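Local atomic coordinates of MGS-MChE2 (PDB entry 5JD6), a protein that probably hydrolyses carboxylic ester bonds as an esterase of the alpha/beta hydrolase fold, and comes from an uncultured bacterium of lagoon sediment. Residues A[48-52]-A[76-82]; A[113-119]-A[210-214]; A[32-36]-A[233-237]. The contacts are given in a common frame with arbitrary orientation. Residues are numbered along the deposited sequence.

Contact 1: A[48-52]-A[76-82]; sequences KVLIP and FVDFKGY
Strand 48-52 runs extended, facing the C-terminal end of a helix, whose last turn, 76-80, crosses it at 132° with the two axes 11.5 Å apart. The nearest CA atoms are those of P52 and F76 (8.0 Å); K48 CA and Y82 CA are 11.6 Å apart. K48, L50 and P52 point toward the helix. A Schellman motif ends the helix: G81, the C-prime residue with positive phi (82°), accompanies a bond from Y82 N to V77 O (3.3 Å) and a weak one from G81 N to D78 O (2.9 Å), and the chain then turns Y82 back to the strand.

Apolar packing runs from L50 to P52. F76 (chi1 t) offers one ring face to P52, whose CB lies 4.0 Å from the ring centroid and 9° off its normal, a CH-pi contact; L50 CB reaches the ring edge, 4.4 Å from F76 CE2. L50 (chi1 m) packs CD1 3.6 Å from CE2 of Y82 (chi1 m), and L50 CD2 meets the aliphatic part of K80 at CE (4.0 Å).

The polar link is at the N-terminal end of 48-52: K48, all-trans, donates from NZ to Y82 OH (2.8 Å). K80 NZ instead bonds Y13 OH.

This is the helix-on-sheet layering of the alpha/beta hydrolase fold: strand 47-52 lies between 11-16 and 20-25, F76 also meets F11 and Y13 edge-to-face, and Y82 touches P21 on strand 20-25.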
# COMPACT_ATOMS: atom_id res chain seq x y z
N LYS A 48 13.71 7.25 -3.32
CA LYS A 48 14.16 5.97 -2.79
C LYS A 48 12.97 5.03 -2.64
O LYS A 48 12.08 5.27 -1.82
CB LYS A 48 14.86 6.17 -1.45
CG LYS A 48 15.75 5.02 -1.01
CD LYS A 48 16.47 5.39 0.28
CE LYS A 48 17.51 4.36 0.66
NZ LYS A 48 18.14 4.67 1.97
N VAL A 49 12.95 3.96 -3.43
CA VAL A 49 11.83 3.03 -3.40
C VAL A 49 12.15 1.82 -2.53
O VAL A 49 13.13 1.10 -2.76
CB VAL A 49 11.45 2.55 -4.81
CG1 VAL A 49 10.26 1.61 -4.75
CG2 VAL A 49 11.14 3.75 -5.70
N LEU A 50 11.32 1.60 -1.51
CA LEU A 50 11.50 0.49 -0.59
C LEU A 50 10.25 -0.38 -0.55
O LEU A 50 9.15 0.12 -0.29
CB LEU A 50 11.83 1.00 0.82
CG LEU A 50 13.10 1.84 0.96
CD1 LEU A 50 12.84 3.06 1.83
CD2 LEU A 50 14.22 1.01 1.55
N ILE A 51 10.41 -1.67 -0.80
CA ILE A 51 9.28 -2.59 -0.77
C ILE A 51 9.50 -3.70 0.25
O ILE A 51 10.08 -4.73 -0.07
CB ILE A 51 9.01 -3.21 -2.15
CG1 ILE A 51 9.07 -2.14 -3.24
CG2 ILE A 51 7.66 -3.92 -2.16
CD1 ILE A 51 8.73 -2.66 -4.62
N PRO A 52 9.05 -3.47 1.49
CA PRO A 52 9.21 -4.45 2.58
C PRO A 52 8.20 -5.59 2.48
O PRO A 52 7.06 -5.38 2.07
CB PRO A 52 8.95 -3.61 3.83
CG PRO A 52 8.01 -2.56 3.38
CD PRO A 52 8.40 -2.23 1.96
N PHE A 76 9.68 -0.87 10.73
CA PHE A 76 10.56 -0.86 9.57
C PHE A 76 11.10 0.53 9.28
O PHE A 76 12.30 0.70 9.04
CB PHE A 76 9.83 -1.40 8.34
CG PHE A 76 10.64 -1.32 7.07
CD1 PHE A 76 11.74 -2.14 6.89
CD2 PHE A 76 10.30 -0.43 6.06
CE1 PHE A 76 12.49 -2.07 5.72
CE2 PHE A 76 11.04 -0.36 4.90
CZ PHE A 76 12.14 -1.18 4.73
N VAL A 77 10.23 1.53 9.31
CA VAL A 77 10.63 2.91 9.07
C VAL A 77 11.57 3.40 10.17
O VAL A 77 12.57 4.06 9.89
CB VAL A 77 9.41 3.85 8.98
CG1 VAL A 77 9.85 5.28 8.76
CG2 VAL A 77 8.48 3.40 7.85
N ASP A 78 11.24 3.07 11.41
CA ASP A 78 12.09 3.42 12.55
C ASP A 78 13.46 2.77 12.42
O ASP A 78 14.48 3.41 12.66
CB ASP A 78 11.44 3.00 13.87
CG ASP A 78 10.18 3.79 14.18
OD1 ASP A 78 10.03 4.91 13.63
OD2 ASP A 78 9.34 3.30 14.96
N PHE A 79 13.47 1.50 12.03
CA PHE A 79 14.72 0.78 11.79
C PHE A 79 15.56 1.49 10.73
O PHE A 79 16.78 1.60 10.87
CB PHE A 79 14.43 -0.66 11.34
CG PHE A 79 15.52 -1.25 10.50
CD1 PHE A 79 16.76 -1.53 11.04
CD2 PHE A 79 15.30 -1.52 9.16
CE1 PHE A 79 17.76 -2.06 10.27
CE2 PHE A 79 16.31 -2.07 8.38
CZ PHE A 79 17.54 -2.34 8.94
N LYS A 80 14.90 1.97 9.69
CA LYS A 80 15.58 2.69 8.62
C LYS A 80 16.06 4.06 9.08
O LYS A 80 16.98 4.63 8.49
CB LYS A 80 14.66 2.83 7.41
CG LYS A 80 14.79 1.70 6.40
CD LYS A 80 16.20 1.69 5.83
CE LYS A 80 16.41 0.51 4.90
NZ LYS A 80 17.80 0.49 4.36
N GLY A 81 15.44 4.57 10.14
CA GLY A 81 15.85 5.84 10.72
C GLY A 81 15.29 7.05 10.00
O GLY A 81 15.85 8.14 10.06
N TYR A 82 14.17 6.86 9.31
CA TYR A 82 13.50 7.95 8.61
C TYR A 82 12.60 8.74 9.55
O TYR A 82 11.86 8.15 10.34
CB TYR A 82 12.69 7.42 7.43
CG TYR A 82 13.52 6.75 6.35
CD1 TYR A 82 14.72 7.30 5.94
CD2 TYR A 82 13.09 5.58 5.76
CE1 TYR A 82 15.48 6.69 4.96
CE2 TYR A 82 13.84 4.96 4.78
CZ TYR A 82 15.03 5.52 4.38
OH TYR A 82 15.79 4.91 3.41

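Contact 2: A[113-119]-A[210-214]; sequences ITGSSGL and VAEDF
This is hydrophobic packing of a strand-end loop against a flanking helix of the alpha/beta hydrolase fold: residues 113-119 lead out of strand 108-113, and helix 208-217 contributes residues 210-214. The chain turns a corner at T114 and G115, the latter with phi/psi 49/52, then runs on to L119; L119 CA lies 6.7 Å from V210 CA. At G118 (phi 115°) a side chain would collide with the carbonyl O of S117, so glycine suits the position. F214 (chi1 -90°, chi2 -49°) is the hub. L119 (m, t) sets CD1 3.7 Å from the F214 ring centroid, 7° off the normal, as a CH-pi contact; L119 CD1 also reaches D213 CB at 3.8 Å, and L119 CB meets V210 CG1 at 3.9 Å. S116 OG approaches F214 CE2 at 3.7 Å, I113 CG2 reaches F214 CE2 at 4.5 Å, and S117 O lies at the ring edge, 4.1 Å from CZ of F214. D213 directs its carboxylate to R216. Dispersion and burial of the phenyl ring, rather than polar pairing, therefore join loop to helix.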
# COMPACT_ATOMS: atom_id res chain seq x y z
N ILE A 113 -2.73 6.14 -2.42
CA ILE A 113 -3.66 5.02 -2.35
C ILE A 113 -4.20 4.66 -3.73
O ILE A 113 -4.54 5.54 -4.53
CB ILE A 113 -4.84 5.34 -1.41
CG1 ILE A 113 -4.35 5.33 0.04
CG2 ILE A 113 -5.97 4.34 -1.58
CD1 ILE A 113 -5.37 5.88 0.99
N THR A 114 -4.27 3.37 -4.01
CA THR A 114 -4.79 2.89 -5.28
C THR A 114 -5.36 1.48 -5.18
O THR A 114 -4.67 0.54 -4.78
CB THR A 114 -3.69 2.94 -6.37
OG1 THR A 114 -4.12 2.20 -7.52
CG2 THR A 114 -2.36 2.41 -5.85
N GLY A 115 -6.64 1.35 -5.53
CA GLY A 115 -7.35 0.08 -5.43
C GLY A 115 -7.17 -0.58 -4.08
O GLY A 115 -6.80 -1.74 -4.00
N SER A 116 -7.43 0.17 -3.01
CA SER A 116 -7.18 -0.34 -1.67
C SER A 116 -8.47 -0.60 -0.90
O SER A 116 -9.49 0.03 -1.15
CB SER A 116 -6.30 0.64 -0.89
OG SER A 116 -7.08 1.66 -0.29
N SER A 117 -8.39 -1.54 0.04
CA SER A 117 -9.51 -1.84 0.92
C SER A 117 -9.51 -0.89 2.11
O SER A 117 -8.69 0.03 2.18
CB SER A 117 -9.46 -3.29 1.38
OG SER A 117 -8.19 -3.61 1.92
N GLY A 118 -10.42 -1.12 3.05
CA GLY A 118 -10.54 -0.26 4.22
C GLY A 118 -11.87 0.47 4.24
O GLY A 118 -12.12 1.28 5.13
N LEU A 119 -12.72 0.17 3.26
CA LEU A 119 -14.06 0.74 3.20
C LEU A 119 -15.06 -0.29 2.68
O LEU A 119 -15.67 -1.03 3.46
CB LEU A 119 -14.08 1.98 2.31
CG LEU A 119 -13.61 3.29 2.94
CD1 LEU A 119 -13.72 4.44 1.95
CD2 LEU A 119 -14.41 3.59 4.20
N VAL A 210 -15.80 3.49 -4.00
CA VAL A 210 -14.93 3.50 -2.83
C VAL A 210 -13.91 4.63 -2.92
O VAL A 210 -13.60 5.28 -1.92
CB VAL A 210 -14.19 2.15 -2.68
CG1 VAL A 210 -13.26 2.18 -1.48
CG2 VAL A 210 -15.19 1.01 -2.56
N ALA A 211 -13.40 4.86 -4.12
CA ALA A 211 -12.42 5.92 -4.36
C ALA A 211 -12.99 7.29 -4.01
O ALA A 211 -12.32 8.11 -3.38
CB ALA A 211 -11.96 5.90 -5.81
N GLU A 212 -14.23 7.53 -4.41
CA GLU A 212 -14.88 8.81 -4.16
C GLU A 212 -15.29 8.95 -2.69
O GLU A 212 -15.38 10.06 -2.17
CB GLU A 212 -16.09 8.99 -5.07
CG GLU A 212 -15.72 9.08 -6.55
CD GLU A 212 -16.91 9.41 -7.43
OE1 GLU A 212 -17.62 8.48 -7.85
OE2 GLU A 212 -17.12 10.61 -7.71
N ASP A 213 -15.54 7.82 -2.04
CA ASP A 213 -15.77 7.81 -0.59
C ASP A 213 -14.52 8.29 0.13
O ASP A 213 -14.60 9.08 1.08
CB ASP A 213 -16.16 6.41 -0.11
CG ASP A 213 -17.60 6.06 -0.44
OD1 ASP A 213 -18.44 6.98 -0.51
OD2 ASP A 213 -17.88 4.86 -0.63
N PHE A 214 -13.36 7.81 -0.32
CA PHE A 214 -12.08 8.24 0.22
C PHE A 214 -11.88 9.74 0.02
O PHE A 214 -11.44 10.45 0.92
CB PHE A 214 -10.93 7.48 -0.45
CG PHE A 214 -10.55 6.21 0.26
CD1 PHE A 214 -10.33 6.21 1.63
CD2 PHE A 214 -10.42 5.02 -0.44
CE1 PHE A 214 -9.97 5.05 2.29
CE2 PHE A 214 -10.07 3.86 0.22
CZ PHE A 214 -9.84 3.87 1.58

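Contact 3: A[32-36]-A[233-237]; sequences LSNFD and AMMEH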
# COMPACT_ATOMS: atom_id res chain seq x y z
N LEU A 32 6.17 -9.00 -6.14
CA LEU A 32 6.77 -7.67 -6.25
C LEU A 32 6.86 -7.24 -7.71
O LEU A 32 7.36 -6.16 -8.01
CB LEU A 32 8.15 -7.65 -5.59
CG LEU A 32 8.10 -7.90 -4.09
CD1 LEU A 32 9.37 -7.42 -3.43
CD2 LEU A 32 6.88 -7.22 -3.47
N SER A 33 6.35 -8.08 -8.59
CA SER A 33 6.27 -7.75 -10.01
C SER A 33 5.14 -6.75 -10.24
O SER A 33 5.00 -6.21 -11.34
CB SER A 33 6.06 -9.01 -10.85
OG SER A 33 5.73 -8.68 -12.19
N ASN A 34 4.33 -6.52 -9.21
CA ASN A 34 3.26 -5.53 -9.27
C ASN A 34 3.81 -4.13 -9.50
O ASN A 34 3.17 -3.30 -10.14
CB ASN A 34 2.45 -5.53 -7.97
CG ASN A 34 1.89 -6.90 -7.63
OD1 ASN A 34 2.21 -7.90 -8.27
ND2 ASN A 34 1.06 -6.94 -6.59
N PHE A 35 5.01 -3.88 -8.98
CA PHE A 35 5.52 -2.52 -8.87
C PHE A 35 6.75 -2.24 -9.71
O PHE A 35 7.41 -1.22 -9.50
CB PHE A 35 5.83 -2.22 -7.41
CG PHE A 35 4.61 -2.20 -6.53
CD1 PHE A 35 4.17 -3.36 -5.91
CD2 PHE A 35 3.91 -1.03 -6.33
CE1 PHE A 35 3.05 -3.35 -5.10
CE2 PHE A 35 2.79 -1.01 -5.52
CZ PHE A 35 2.36 -2.17 -4.91
N ASP A 36 7.05 -3.11 -10.67
CA ASP A 36 8.21 -2.91 -11.56
C ASP A 36 8.19 -1.54 -12.23
O ASP A 36 9.24 -0.96 -12.50
CB ASP A 36 8.27 -4.01 -12.62
CG ASP A 36 8.57 -5.37 -12.04
OD1 ASP A 36 9.55 -5.49 -11.28
OD2 ASP A 36 7.83 -6.33 -12.36
N ALA A 233 -3.73 -0.64 -11.01
CA ALA A 233 -3.33 0.43 -11.93
C ALA A 233 -1.82 0.44 -12.14
O ALA A 233 -1.34 0.69 -13.25
CB ALA A 233 -3.79 1.78 -11.41
N MET A 234 -1.09 0.15 -11.07
CA MET A 234 0.36 0.03 -11.08
C MET A 234 0.87 -0.93 -12.14
O MET A 234 1.92 -0.72 -12.74
CB MET A 234 0.83 -0.46 -9.72
CG MET A 234 -0.15 -1.44 -9.12
SD MET A 234 0.17 -1.77 -7.40
CE MET A 234 -0.22 -0.15 -6.75
N MET A 235 0.12 -2.01 -12.35
CA MET A 235 0.55 -3.11 -13.20
C MET A 235 -0.12 -3.05 -14.57
O MET A 235 0.49 -3.38 -15.58
CB MET A 235 0.26 -4.44 -12.51
CG MET A 235 0.58 -5.67 -13.33
SD MET A 235 0.84 -7.12 -12.28
CE MET A 235 -0.41 -6.86 -11.03
N GLU A 236 -1.38 -2.63 -14.59
CA GLU A 236 -2.13 -2.53 -15.84
C GLU A 236 -1.67 -1.31 -16.64
O GLU A 236 -1.57 -1.37 -17.87
CB GLU A 236 -3.63 -2.45 -15.56
CG GLU A 236 -4.17 -3.64 -14.80
CD GLU A 236 -5.62 -3.46 -14.39
OE1 GLU A 236 -5.89 -3.44 -13.17
OE2 GLU A 236 -6.49 -3.35 -15.28
N HIS A 237 -1.40 -0.22 -15.94
CA HIS A 237 -0.91 1.00 -16.59
C HIS A 237 0.17 1.69 -15.76
O HIS A 237 -0.09 2.71 -15.14
CB HIS A 237 -2.06 1.97 -16.85
CG HIS A 237 -3.06 1.47 -17.84
ND1 HIS A 237 -4.08 0.62 -17.51
CD2 HIS A 237 -3.18 1.70 -19.17
CE1 HIS A 237 -4.80 0.35 -18.59
NE2 HIS A 237 -4.27 0.99 -19.61
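A thioether sulfur pressed close to a phenyl ring is the striking feature here: M234 SD lies 3.3 Å from F35 CE2 and 3.8 Å from the F35 ring centroid, 33° off the normal, an oblique Met-aromatic contact. F35 begins with its CA-to-CB bond directed away from 233-237, yet with chi1 m the ring swings back to the sulfur; the CA-to-CB bond of M234 is directed toward 32-36, and its p, t, p rotamer brings SD to the ring. The backbones are close as well, N34 CA lying 5.4 Å from M235 CA and F35 CA 6.2 Å from M234 CA. The carbonyl of N34 sits against the start of both methionine side chains, its O 3.7 Å from M234 CB and 3.9 Å from M235 CB. In the alpha/beta hydrolase fold these are a loop and a short helix that follow strands at their C-terminal ends: 32-36 follows strand 20-25 and leads into helix 36-41, whereas helix 233-236 comes just after H231, which with S91 and D203 probably forms the catalytic triad. The side chain of N34 lies near that putative triad without touching it. M235 packs along the N34 side chain, its CE 3.9 Å from N34 OD1, and its SD is 4.4 Å from S33 O. Within 32-36, S33 OG donates to D36 OD2 (3.2 Å). F35 also rests on H26 and I51, M234 on T114, and M235 on M29.

Contact 1 has no fully exposed touching residue; contacts 2 and 3 pair buried residues with exposed ones (L119; S33 and M235). Contact 3, the more buried as a whole, bridges the others: I51 CG2 of contact 1 packs 3.6 Å from L32 CD2, and T114 CG2 of contact 2 packs 3.5 Å from M234 CE. Contacts 1 and 2 lie on opposite sides of the chain's centre and do not touch. Contact 1 joins strand to helix, contact 2 a strand-end loop to another helix, contact 3 a loop to a short helix; contacts 2 and 3 come near the putative active site, through S117 and N34. Contacts 1 and 2 each set an aliphatic group over a phenylalanine face; contact 3 brings a methionine sulfur obliquely to the F35 ring. A hydrogen bond between segments occurs in contact 1 alone.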